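Local coordinates for putative isomerase (PDB 2PPG), which is a putative isomerase of the enolase superfamily, joining a mandelate racemase/muconate lactonizing enzyme N-terminal domain to a TIM-barrel-like C-terminal domain, at residues S54-I59 with V66-T71; A157-G162 with S185-S190; R272-M277 with I298-R303; A329-S334 with V369-P374; E249-L254 with V278-R283. All coordinates share one frame; numbering follows the deposited sequence.

Contact 1. Residues S54-I59 with V66-T71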
# COMPACT_ATOMS: atom_id res chain seq x y z
N SER A 54 -31.64 19.83 27.60
CA SER A 54 -30.72 20.33 26.58
C SER A 54 -30.32 21.78 26.86
O SER A 54 -30.97 22.47 27.65
CB SER A 54 -31.35 20.23 25.20
OG SER A 54 -32.38 21.19 25.07
N VAL A 55 -29.27 22.24 26.20
CA VAL A 55 -28.82 23.61 26.37
C VAL A 55 -29.24 24.46 25.18
O VAL A 55 -29.01 24.08 24.04
CB VAL A 55 -27.28 23.69 26.59
CG1 VAL A 55 -26.81 25.15 26.64
CG2 VAL A 55 -26.89 22.93 27.86
N LEU A 56 -29.88 25.60 25.45
CA LEU A 56 -30.30 26.54 24.43
C LEU A 56 -29.57 27.85 24.61
O LEU A 56 -29.33 28.31 25.75
CB LEU A 56 -31.80 26.81 24.50
CG LEU A 56 -32.77 25.75 23.96
CD1 LEU A 56 -33.02 24.60 24.95
CD2 LEU A 56 -34.07 26.43 23.57
N VAL A 57 -29.22 28.47 23.48
CA VAL A 57 -28.52 29.71 23.48
C VAL A 57 -29.39 30.70 22.73
O VAL A 57 -29.99 30.36 21.71
CB VAL A 57 -27.10 29.55 22.86
CG1 VAL A 57 -26.63 30.83 22.21
CG2 VAL A 57 -26.11 29.14 23.92
N ARG A 58 -29.48 31.91 23.27
CA ARG A 58 -30.25 32.99 22.68
C ARG A 58 -29.29 34.14 22.44
O ARG A 58 -28.64 34.60 23.38
CB ARG A 58 -31.35 33.42 23.66
CG ARG A 58 -32.24 34.55 23.19
CD ARG A 58 -33.01 35.11 24.38
NE ARG A 58 -34.07 36.03 23.96
CZ ARG A 58 -33.91 37.34 23.80
NH1 ARG A 58 -34.93 38.07 23.41
NH2 ARG A 58 -32.74 37.91 24.03
N ILE A 59 -29.19 34.58 21.19
CA ILE A 59 -28.24 35.61 20.81
C ILE A 59 -28.98 36.80 20.21
O ILE A 59 -29.82 36.63 19.33
CB ILE A 59 -27.19 35.08 19.78
CG1 ILE A 59 -26.44 33.88 20.37
CG2 ILE A 59 -26.22 36.20 19.37
CD1 ILE A 59 -25.19 33.48 19.61
N VAL A 66 -33.02 38.42 17.13
CA VAL A 66 -32.77 37.36 18.08
C VAL A 66 -32.59 36.03 17.34
O VAL A 66 -33.39 35.67 16.46
CB VAL A 66 -33.92 37.25 19.12
CG1 VAL A 66 -33.67 36.11 20.09
CG2 VAL A 66 -34.08 38.56 19.90
N GLY A 67 -31.51 35.34 17.67
CA GLY A 67 -31.22 34.03 17.11
C GLY A 67 -31.22 32.98 18.20
O GLY A 67 -30.85 33.25 19.35
N TRP A 68 -31.64 31.77 17.85
CA TRP A 68 -31.65 30.70 18.82
C TRP A 68 -30.80 29.55 18.35
O TRP A 68 -30.81 29.19 17.17
CB TRP A 68 -33.07 30.21 19.05
CG TRP A 68 -33.92 31.15 19.86
CD1 TRP A 68 -34.82 32.06 19.38
CD2 TRP A 68 -34.01 31.22 21.29
NE1 TRP A 68 -35.45 32.69 20.42
CE2 TRP A 68 -34.97 32.20 21.60
CE3 TRP A 68 -33.37 30.53 22.34
CZ2 TRP A 68 -35.32 32.54 22.92
CZ3 TRP A 68 -33.70 30.85 23.65
CH2 TRP A 68 -34.68 31.85 23.93
N GLY A 69 -30.07 28.96 19.30
CA GLY A 69 -29.29 27.77 19.08
C GLY A 69 -29.55 26.78 20.19
O GLY A 69 -30.31 27.05 21.11
N GLU A 70 -28.89 25.63 20.13
CA GLU A 70 -29.19 24.55 21.02
C GLU A 70 -28.18 23.43 20.84
O GLU A 70 -27.81 23.07 19.72
CB GLU A 70 -30.61 24.02 20.76
CG GLU A 70 -31.10 23.01 21.81
CD GLU A 70 -32.36 22.23 21.38
OE1 GLU A 70 -32.80 22.36 20.21
OE2 GLU A 70 -32.91 21.49 22.22
N THR A 71 -27.71 22.89 21.96
CA THR A 71 -26.81 21.75 21.90
C THR A 71 -27.26 20.72 22.94
O THR A 71 -28.33 20.86 23.52
CB THR A 71 -25.34 22.19 22.07
OG1 THR A 71 -24.47 21.05 21.97
CG2 THR A 71 -25.14 22.93 23.40

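Contact 2. Residues A157-G162 with S185-S190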
# COMPACT_ATOMS: atom_id res chain seq x y z
N ALA A 157 -37.39 12.76 3.33
CA ALA A 157 -37.86 11.46 3.81
C ALA A 157 -37.39 11.26 5.26
O ALA A 157 -36.28 11.65 5.62
CB ALA A 157 -37.37 10.34 2.91
N ALA A 158 -38.27 10.71 6.09
CA ALA A 158 -37.96 10.48 7.50
C ALA A 158 -38.01 8.99 7.76
O ALA A 158 -38.73 8.27 7.08
CB ALA A 158 -38.95 11.20 8.37
N TYR A 159 -37.25 8.51 8.73
CA TYR A 159 -37.45 7.13 9.15
C TYR A 159 -37.71 7.06 10.63
O TYR A 159 -37.15 7.84 11.40
CB TYR A 159 -36.28 6.23 8.75
CG TYR A 159 -34.98 6.45 9.49
CD1 TYR A 159 -34.75 5.84 10.73
CD2 TYR A 159 -33.96 7.20 8.94
CE1 TYR A 159 -33.58 6.00 11.40
CE2 TYR A 159 -32.76 7.37 9.60
CZ TYR A 159 -32.58 6.77 10.84
OH TYR A 159 -31.40 6.91 11.54
N ILE A 160 -38.58 6.13 11.00
CA ILE A 160 -38.94 5.87 12.38
C ILE A 160 -37.78 5.22 13.11
O ILE A 160 -37.28 4.18 12.71
CB ILE A 160 -40.15 4.92 12.46
CG1 ILE A 160 -41.38 5.58 11.84
CG2 ILE A 160 -40.44 4.53 13.90
CD1 ILE A 160 -41.93 6.69 12.71
N SER A 161 -37.37 5.87 14.19
CA SER A 161 -36.24 5.41 14.99
C SER A 161 -36.74 5.08 16.37
O SER A 161 -37.53 5.83 16.94
CB SER A 161 -35.21 6.52 15.11
OG SER A 161 -34.03 6.04 15.72
N GLY A 162 -36.29 3.95 16.89
CA GLY A 162 -36.66 3.53 18.24
C GLY A 162 -38.08 3.03 18.40
O GLY A 162 -39.06 3.68 18.01
N SER A 185 -39.64 3.39 6.52
CA SER A 185 -38.24 3.15 6.88
C SER A 185 -38.17 3.10 8.39
O SER A 185 -38.84 3.86 9.08
CB SER A 185 -37.33 4.25 6.34
OG SER A 185 -37.21 4.19 4.94
N PHE A 186 -37.36 2.17 8.90
CA PHE A 186 -37.35 1.89 10.34
C PHE A 186 -35.95 1.60 10.83
O PHE A 186 -35.11 1.12 10.07
CB PHE A 186 -38.30 0.70 10.63
CG PHE A 186 -39.72 0.96 10.20
CD1 PHE A 186 -40.64 1.51 11.08
CD2 PHE A 186 -40.11 0.74 8.89
CE1 PHE A 186 -41.93 1.81 10.66
CE2 PHE A 186 -41.39 1.03 8.46
CZ PHE A 186 -42.30 1.57 9.34
N LYS A 187 -35.69 1.93 12.09
CA LYS A 187 -34.46 1.52 12.75
C LYS A 187 -34.78 1.10 14.18
O LYS A 187 -35.44 1.82 14.92
CB LYS A 187 -33.44 2.66 12.77
CG LYS A 187 -32.05 2.23 13.18
CD LYS A 187 -31.09 3.39 13.17
CE LYS A 187 -31.22 4.22 14.43
NZ LYS A 187 -30.59 5.54 14.22
N PHE A 188 -34.30 -0.07 14.58
CA PHE A 188 -34.40 -0.49 15.98
C PHE A 188 -33.03 -0.50 16.63
O PHE A 188 -32.02 -0.75 15.97
CB PHE A 188 -35.02 -1.88 16.08
CG PHE A 188 -34.15 -2.97 15.53
CD1 PHE A 188 -33.33 -3.73 16.36
CD2 PHE A 188 -34.17 -3.27 14.19
CE1 PHE A 188 -32.55 -4.75 15.87
CE2 PHE A 188 -33.39 -4.30 13.69
CZ PHE A 188 -32.58 -5.03 14.53
N ALA A 189 -32.99 -0.22 17.93
CA ALA A 189 -31.74 -0.28 18.70
C ALA A 189 -31.49 -1.70 19.19
O ALA A 189 -32.40 -2.34 19.70
CB ALA A 189 -31.78 0.68 19.89
N SER A 190 -30.27 -2.19 19.02
CA SER A 190 -29.90 -3.53 19.51
C SER A 190 -29.84 -3.71 21.05
O SER A 190 -30.04 -4.82 21.52
CB SER A 190 -28.62 -4.04 18.85
OG SER A 190 -27.48 -3.35 19.32

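Contact 3. Residues R272-M277 with I298-R303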
# COMPACT_ATOMS: atom_id res chain seq x y z
N ARG A 272 -17.37 15.49 15.78
CA ARG A 272 -17.56 16.90 16.06
C ARG A 272 -17.19 17.79 14.89
O ARG A 272 -17.80 18.84 14.69
CB ARG A 272 -16.76 17.31 17.30
CG ARG A 272 -17.25 16.65 18.58
CD ARG A 272 -18.69 17.05 18.92
NE ARG A 272 -18.96 16.82 20.33
CZ ARG A 272 -19.36 15.66 20.84
NH1 ARG A 272 -19.55 14.61 20.06
NH2 ARG A 272 -19.54 15.56 22.15
N THR A 273 -16.19 17.37 14.11
CA THR A 273 -15.75 18.12 12.94
C THR A 273 -15.53 17.21 11.72
O THR A 273 -15.47 15.98 11.83
CB THR A 273 -14.42 18.84 13.18
OG1 THR A 273 -13.41 17.87 13.39
CG2 THR A 273 -14.50 19.79 14.39
N VAL A 274 -15.39 17.85 10.56
CA VAL A 274 -15.04 17.17 9.33
C VAL A 274 -13.72 16.40 9.48
O VAL A 274 -13.47 15.41 8.78
CB VAL A 274 -14.99 18.17 8.15
CG1 VAL A 274 -13.98 19.30 8.41
CG2 VAL A 274 -14.70 17.46 6.82
N HIS A 275 -12.88 16.83 10.42
CA HIS A 275 -11.62 16.13 10.67
C HIS A 275 -11.82 14.70 11.15
O HIS A 275 -11.12 13.79 10.72
CB HIS A 275 -10.74 16.94 11.63
CG HIS A 275 -10.38 18.29 11.10
ND1 HIS A 275 -9.65 18.47 9.94
CD2 HIS A 275 -10.68 19.53 11.55
CE1 HIS A 275 -9.51 19.76 9.70
NE2 HIS A 275 -10.13 20.43 10.66
N ASP A 276 -12.81 14.48 12.02
CA ASP A 276 -13.16 13.12 12.43
C ASP A 276 -13.50 12.23 11.24
O ASP A 276 -13.25 11.04 11.28
CB ASP A 276 -14.33 13.13 13.42
CG ASP A 276 -14.01 13.91 14.67
OD1 ASP A 276 -12.84 13.89 15.08
OD2 ASP A 276 -14.92 14.55 15.24
N MSE A 277 -14.06 12.83 10.18
CA MSE A 277 -14.50 12.07 9.00
C MSE A 277 -13.38 11.49 8.12
O MSE A 277 -13.48 10.36 7.65
CB MSE A 277 -15.41 12.93 8.13
CG MSE A 277 -16.15 12.12 7.12
SE MSE A 277 -17.59 13.05 6.20
CE MSE A 277 -18.17 11.59 5.01
N ILE A 298 -24.10 24.21 12.33
CA ILE A 298 -24.29 24.27 10.88
C ILE A 298 -22.98 24.24 10.09
O ILE A 298 -22.84 23.45 9.14
CB ILE A 298 -25.18 25.46 10.51
CG1 ILE A 298 -26.64 25.08 10.75
CG2 ILE A 298 -24.91 25.93 9.07
CD1 ILE A 298 -27.60 26.21 11.01
N THR A 299 -22.02 25.05 10.51
CA THR A 299 -20.75 25.18 9.79
C THR A 299 -20.07 23.82 9.61
O THR A 299 -19.63 23.47 8.52
CB THR A 299 -19.78 26.14 10.51
OG1 THR A 299 -20.33 27.46 10.52
CG2 THR A 299 -18.43 26.16 9.80
N GLN A 300 -20.02 23.06 10.69
CA GLN A 300 -19.28 21.82 10.68
C GLN A 300 -20.10 20.79 9.92
O GLN A 300 -19.58 20.02 9.11
CB GLN A 300 -19.04 21.41 12.12
CG GLN A 300 -17.74 20.74 12.38
CD GLN A 300 -16.53 21.56 11.97
OE1 GLN A 300 -16.21 22.58 12.59
NE2 GLN A 300 -15.84 21.10 10.95
N PHE A 301 -21.41 20.81 10.17
CA PHE A 301 -22.38 19.94 9.53
C PHE A 301 -22.26 20.04 8.01
O PHE A 301 -22.25 19.03 7.31
CB PHE A 301 -23.79 20.35 9.99
CG PHE A 301 -24.88 19.35 9.68
CD1 PHE A 301 -25.28 18.43 10.64
CD2 PHE A 301 -25.57 19.38 8.46
CE1 PHE A 301 -26.32 17.52 10.36
CE2 PHE A 301 -26.61 18.48 8.18
CZ PHE A 301 -26.98 17.54 9.13
N MSE A 302 -22.15 21.27 7.50
CA MSE A 302 -22.04 21.48 6.06
C MSE A 302 -20.68 21.05 5.52
O MSE A 302 -20.58 20.55 4.39
CB MSE A 302 -22.34 22.94 5.68
CG MSE A 302 -23.79 23.36 5.94
SE MSE A 302 -25.11 22.39 4.84
CE MSE A 302 -24.61 23.12 3.09
N ARG A 303 -19.63 21.23 6.32
CA ARG A 303 -18.30 20.73 5.95
C ARG A 303 -18.31 19.20 5.79
O ARG A 303 -17.71 18.66 4.86
CB ARG A 303 -17.20 21.21 6.91
CG ARG A 303 -16.89 22.73 6.76
CD ARG A 303 -15.96 23.33 7.85
NE ARG A 303 -15.89 24.80 7.70
CZ ARG A 303 -15.15 25.63 8.45
NH1 ARG A 303 -14.39 25.19 9.43
NH2 ARG A 303 -15.18 26.94 8.19

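Contact 4. Residues A329-S334 with V369-P374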
# COMPACT_ATOMS: atom_id res chain seq x y z
N ALA A 329 -32.24 23.24 12.60
CA ALA A 329 -30.98 23.46 11.89
C ALA A 329 -30.70 22.25 11.00
O ALA A 329 -30.37 22.39 9.83
CB ALA A 329 -29.85 23.70 12.86
N SER A 330 -30.87 21.06 11.55
CA SER A 330 -30.61 19.84 10.79
C SER A 330 -31.42 19.76 9.48
O SER A 330 -30.90 19.36 8.43
CB SER A 330 -30.86 18.61 11.64
OG SER A 330 -30.28 17.48 11.04
N LEU A 331 -32.68 20.17 9.56
CA LEU A 331 -33.57 20.19 8.40
C LEU A 331 -33.19 21.25 7.37
O LEU A 331 -33.25 20.99 6.17
CB LEU A 331 -35.01 20.39 8.85
CG LEU A 331 -35.56 19.25 9.69
CD1 LEU A 331 -37.03 19.51 9.92
CD2 LEU A 331 -35.32 17.89 9.01
N GLN A 332 -32.81 22.43 7.84
CA GLN A 332 -32.33 23.48 6.96
C GLN A 332 -31.07 23.05 6.20
O GLN A 332 -30.97 23.27 4.98
CB GLN A 332 -32.03 24.76 7.75
CG GLN A 332 -33.26 25.54 8.19
CD GLN A 332 -34.04 26.17 7.03
OE1 GLN A 332 -33.49 26.40 5.94
NE2 GLN A 332 -35.32 26.47 7.27
N ALA A 333 -30.12 22.45 6.91
CA ALA A 333 -28.87 22.06 6.28
C ALA A 333 -29.09 20.88 5.35
O ALA A 333 -28.58 20.87 4.23
CB ALA A 333 -27.84 21.75 7.31
N SER A 334 -29.89 19.91 5.81
CA SER A 334 -30.27 18.80 4.94
C SER A 334 -30.91 19.34 3.67
O SER A 334 -30.73 18.77 2.60
CB SER A 334 -31.22 17.82 5.64
OG SER A 334 -30.60 17.20 6.76
N VAL A 369 -41.37 18.12 6.95
CA VAL A 369 -41.65 19.33 6.21
C VAL A 369 -40.61 20.35 6.65
O VAL A 369 -40.48 20.64 7.84
CB VAL A 369 -43.08 19.82 6.46
CG1 VAL A 369 -43.30 21.19 5.83
CG2 VAL A 369 -44.12 18.78 5.96
N VAL A 370 -39.83 20.86 5.70
CA VAL A 370 -38.79 21.83 6.00
C VAL A 370 -39.43 23.17 6.31
O VAL A 370 -40.20 23.69 5.49
CB VAL A 370 -37.83 22.01 4.80
CG1 VAL A 370 -36.81 23.15 5.09
CG2 VAL A 370 -37.12 20.71 4.47
N PRO A 371 -39.14 23.74 7.50
CA PRO A 371 -39.68 25.05 7.89
C PRO A 371 -39.33 26.10 6.86
O PRO A 371 -38.24 26.07 6.30
CB PRO A 371 -38.99 25.35 9.23
CG PRO A 371 -37.93 24.30 9.42
CD PRO A 371 -38.30 23.13 8.55
N THR A 372 -40.26 27.02 6.60
CA THR A 372 -40.12 27.96 5.48
C THR A 372 -39.45 29.29 5.83
O THR A 372 -39.76 30.31 5.21
CB THR A 372 -41.49 28.26 4.85
OG1 THR A 372 -42.39 28.67 5.88
CG2 THR A 372 -42.04 27.03 4.15
N GLY A 373 -38.53 29.28 6.79
CA GLY A 373 -37.73 30.47 7.12
C GLY A 373 -38.54 31.60 7.74
O GLY A 373 -39.72 31.40 8.03
N PRO A 374 -37.90 32.78 7.98
CA PRO A 374 -36.47 33.07 7.81
C PRO A 374 -35.64 32.48 8.95
O PRO A 374 -36.19 32.07 9.97
CB PRO A 374 -36.41 34.61 7.85
CG PRO A 374 -37.80 35.11 7.96
CD PRO A 374 -38.64 33.96 8.46

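Contact 5. Residues E249-L254 with V278-R283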
# COMPACT_ATOMS: atom_id res chain seq x y z
N GLU A 249 -13.29 4.47 18.14
CA GLU A 249 -11.82 4.50 18.00
C GLU A 249 -11.32 3.36 17.13
O GLU A 249 -10.21 3.42 16.61
CB GLU A 249 -11.12 4.47 19.37
CG GLU A 249 -11.52 5.61 20.32
CD GLU A 249 -12.76 5.31 21.17
OE1 GLU A 249 -13.55 4.40 20.81
OE2 GLU A 249 -12.95 5.98 22.22
N ASP A 250 -12.16 2.34 16.96
CA ASP A 250 -11.77 1.12 16.24
C ASP A 250 -11.94 1.27 14.72
O ASP A 250 -12.77 0.59 14.09
CB ASP A 250 -12.59 -0.05 16.78
CG ASP A 250 -12.17 -1.40 16.21
OD1 ASP A 250 -11.18 -1.47 15.44
OD2 ASP A 250 -12.84 -2.39 16.54
N ILE A 251 -11.12 2.16 14.15
CA ILE A 251 -11.15 2.46 12.71
C ILE A 251 -10.78 1.26 11.82
O ILE A 251 -11.40 1.04 10.77
CB ILE A 251 -10.26 3.68 12.36
CG1 ILE A 251 -10.82 4.94 13.05
CG2 ILE A 251 -10.20 3.88 10.84
CD1 ILE A 251 -9.97 6.17 12.87
N ASP A 252 -9.80 0.47 12.25
CA ASP A 252 -9.46 -0.78 11.59
C ASP A 252 -10.61 -1.77 11.58
O ASP A 252 -10.86 -2.44 10.58
CB ASP A 252 -8.27 -1.44 12.29
CG ASP A 252 -6.97 -0.73 12.02
OD1 ASP A 252 -6.65 -0.51 10.84
OD2 ASP A 252 -6.28 -0.41 13.00
N GLY A 253 -11.30 -1.89 12.72
CA GLY A 253 -12.42 -2.82 12.85
C GLY A 253 -13.56 -2.43 11.94
O GLY A 253 -14.14 -3.27 11.26
N LEU A 254 -13.88 -1.14 11.92
CA LEU A 254 -14.92 -0.61 11.04
C LEU A 254 -14.60 -0.87 9.57
O LEU A 254 -15.47 -1.29 8.78
CB LEU A 254 -15.11 0.89 11.30
CG LEU A 254 -16.22 1.62 10.56
CD1 LEU A 254 -17.56 1.21 11.13
CD2 LEU A 254 -16.05 3.13 10.66
N VAL A 278 -12.35 12.30 7.88
CA VAL A 278 -11.25 11.95 6.98
C VAL A 278 -10.68 10.53 7.13
O VAL A 278 -10.64 9.77 6.16
CB VAL A 278 -10.11 13.00 7.10
CG1 VAL A 278 -8.94 12.65 6.18
CG2 VAL A 278 -10.66 14.37 6.78
N PRO A 279 -10.26 10.15 8.36
CA PRO A 279 -9.69 8.82 8.53
C PRO A 279 -10.66 7.71 8.15
O PRO A 279 -10.24 6.72 7.56
CB PRO A 279 -9.40 8.77 10.02
CG PRO A 279 -9.17 10.21 10.39
CD PRO A 279 -10.26 10.90 9.63
N ARG A 280 -11.93 7.89 8.47
CA ARG A 280 -12.92 6.86 8.15
C ARG A 280 -13.18 6.69 6.64
O ARG A 280 -13.38 5.57 6.18
CB ARG A 280 -14.23 7.06 8.92
CG ARG A 280 -14.17 6.67 10.42
CD ARG A 280 -13.57 7.77 11.29
NE ARG A 280 -13.62 7.48 12.72
CZ ARG A 280 -13.07 8.25 13.66
NH1 ARG A 280 -12.43 9.36 13.35
NH2 ARG A 280 -13.17 7.90 14.94
N VAL A 281 -13.19 7.79 5.87
CA VAL A 281 -13.37 7.65 4.42
C VAL A 281 -12.08 7.16 3.77
O VAL A 281 -12.12 6.34 2.84
CB VAL A 281 -13.92 8.93 3.70
CG1 VAL A 281 -14.69 9.81 4.66
CG2 VAL A 281 -12.83 9.69 2.99
N ALA A 282 -10.95 7.63 4.29
CA ALA A 282 -9.64 7.16 3.84
C ALA A 282 -9.56 5.65 3.91
O ALA A 282 -9.03 5.02 3.00
CB ALA A 282 -8.51 7.80 4.68
N ARG A 283 -10.10 5.05 4.97
CA ARG A 283 -10.09 3.59 5.08
C ARG A 283 -11.26 2.89 4.39
O ARG A 283 -11.47 1.69 4.60
CB ARG A 283 -9.99 3.16 6.54
CG ARG A 283 -8.61 3.35 7.16
CD ARG A 283 -7.57 2.37 6.61
NE ARG A 283 -7.91 0.95 6.77
CZ ARG A 283 -7.78 0.26 7.91
NH1 ARG A 283 -7.33 0.87 9.01
NH2 ARG A 283 -8.10 -1.03 7.96

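Contact 1. Residues S54-I59 with V66-T71
R58 crosses the indole of W68 where strands 54-59 and 66-71 pair as the arms of an antiparallel beta hairpin in the N-terminal domain of this enolase-superfamily fold. Its CG stands anti to the backbone N (chi1 180°) and the chain stays extended to NE, which carries it across the ring face. CB sits over the face of the six-membered ring, 3.7 Å from the centroid, a CH-pi contact. CG lies above a ring face toward the rim, 3.7 Å from W68 CZ2, and CD keeps 3.7 Å from W68 CH2. NE is near both W68 CZ2 and V66 CG1. At the tip the guanidinium, turned 86° from the indole, lays one face against V66, whose CG2 is 3.6 Å from R58 NH1, while NH2 forms a salt bridge with E60. V55-T71, V57-G69 and I59-G67 are the hydrogen-bonded pairs; V57 turns its side chain to helix 77-92 and I59 to helix 119-140. On the W68 side of the sheet L56 CG packs 3.9 Å from E70 CG. The buried E70 carboxylate takes backbone N-H groups of A323 and F326, and S54 OG donates to the anti lone pair of E70 OE2 at 2.9 Å.

Contact 2. Residues A157-G162 with S185-S190
Y159 and S185 meet CB to CB at 3.3 Å, a close point of a parallel strand pair formed by a beta-alpha-beta unit of the TIM-barrel-like domain, strand 155-161, helix 168-180 and strand 185-189. Three backbone bonds join the strands: I160 N to S185 O, K187 N to I160 O at 2.8 Å, and G162 N to K187 O. Packing is close on both faces. On the helix-facing side I160 and F186 lie side by side, with I160 CB 3.7 Å from F186 CD1, against helix 168-180. On the other side Y159, its CG between backbone N and carbonyl carbon (chi1 70°), brings ring atom CE1 to 3.6 Å from K187 CB. The looser part lies beyond the bond from G162 N to K187 O, where the strands, inclined at 33°, part company and F188 turns away to pack on helix 197-208. The K187 chain bends at chi3 (81°), passing S161 OG with CE at 3.6 Å and delivering NZ to Y159 OH at 3.1 Å. E243 and E344 form salt bridges with the same NZ, and S161 OG also bonds E344. An amine gripped by a phenol and two carboxylates is firmly positioned; near the C-terminal ends of barrel strands, where enolase-superfamily active sites open, this cluster probably lines such a site.

Contact 3. Residues R272-M277 with I298-R303
Q300 lays its CG over the backbone of R272 and T273, 3.0 Å from R272 O and 3.3 Å from T273 CA, then bends at chi2 (57°) to run beside the T273 side chain, pointing the same way. Its CD comes to 3.6 Å from T273 CG2. One helical turn later R303 meets V274, the two side chains roughly perpendicular: R303 CB lies 4.0 Å from V274 CB. V274 CG2 rests 3.8 Å from R303 O. Beyond CB the R303 chain extends away from V274 to a salt bridge with D105. The contact thus seats the weakly bonded first turn of helix 274-282 against the middle of helix 293-310, consecutive helices in the outer layer of the TIM-barrel-like domain with the short strand 288-289 between them in sequence. T273 is the N-cap of the first helix and makes a capping box with D276, whose OD2 accepts from R272 N at 2.7 Å and from T273 N at 3.3 Å; the return bond, from H275 N to T273 OG1, is weak. V274 also packs on V310 of a second subunit, and the R272 guanidinium reaches a third subunit, bonding R114 O and making a cation-pi contact with Y116 of that chain. Across the two segments the Q300 chain and V274 supply most of the contact. The D276 carboxylate, which grips the N-H groups of R272 and T273 just ahead of the helix, probably also offsets the positive end of the helix dipole.

Contact 4. Residues A329-S334 with V369-P374
L331 and Q332 both set CG anti to the carbonyl carbon, beside the backbone N (chi1 -65° and -74°), but L331 then runs on to put CD1 against P371, whereas Q332 folds at chi2 (-68°) to bring its amide past the same proline. L331 CD1 reaches P371 CD at 4.1 Å and V369 O at 4.2 Å, the leucine lying roughly perpendicular to the proline. Behind it V370 CG2 packs on the helix backbone, 4.2 Å from L331 O. The glutamine runs antiparallel to the proline ring, with Q332 NE2 4.0 Å from P371 CG and 3.1 Å from P371 O. The contact lays the irregular loop after strand 367-369 against helix 325-336 of the TIM-barrel-like domain. V370 also joins the loop to the barrel: its backbone bonds D154 and its side chain touches I156 of strand 155-161. The join with the loop is one of loosely spaced carbons around a buried amide. That amide is satisfied by main chain: OE1 accepts from C145 N and NE2 donates to L376 O, so the Q332 side chain ties the helix to two separate loops and its rotation is fixed by what it binds.

Contact 5. Residues E249-L254 with V278-R283
I251 supplies most of the apolar contact between the first turn of helix 251-260 and the end of helix 274-282: CD1 touches P279 CB at 3.9 Å and CG2 lies 4.0 Å from R283 CG. L254 adds CD2 against R280 CG at 4.0 Å. A second kind of contact is aliphatic on guanidinium. R280, bent at chi2 (82°), swings its flat group past I251, whose CD1 sits over the centre of one face, 3.8 Å above the plane. Hydrogen bonds from R280 NH1 to D276 O and from NH2 to T248 O hold that plane in place. The ionic part is a salt bridge, where D252 OD1 meets the R283 guanidinium at its edge. The modelled 2.4 Å from D252 OD1 to R283 NH1 is too short to trust, and the bond from NH2 to the same oxygen is weak. D250 caps the first helix, its OD1 accepting from G253 N at 2.8 Å, and E249 forms a salt bridge with R112 of a third subunit. The two are neighbouring outer helices of the TIM-barrel-like domain; L254 packs inward on I265 and V267 of strand 264-267, the strand between them in sequence, and V278 touches Y307 of helix 293-310.

In the fold
From the N terminus, contact 1 closes first, a short hairpin loop within the N-terminal domain. Contact 2 follows in series and closes a beta-alpha-beta loop early in the barrel, its centre 27 Å from that of contact 1. Contact 5 then opens at 249-254, and contact 3 opens at 272-277 before contact 5 closes at 278-283, so these two cross; they share helix 274-282 and link three successive barrel helices. Contact 4 comes last, tying helix 325-336 to a loop after strand 367-369. It touches contact 3 through F301 and A333, so the row of helices continues, whereas contacts 1 and 4 stay about 7 Å apart at their nearest atoms.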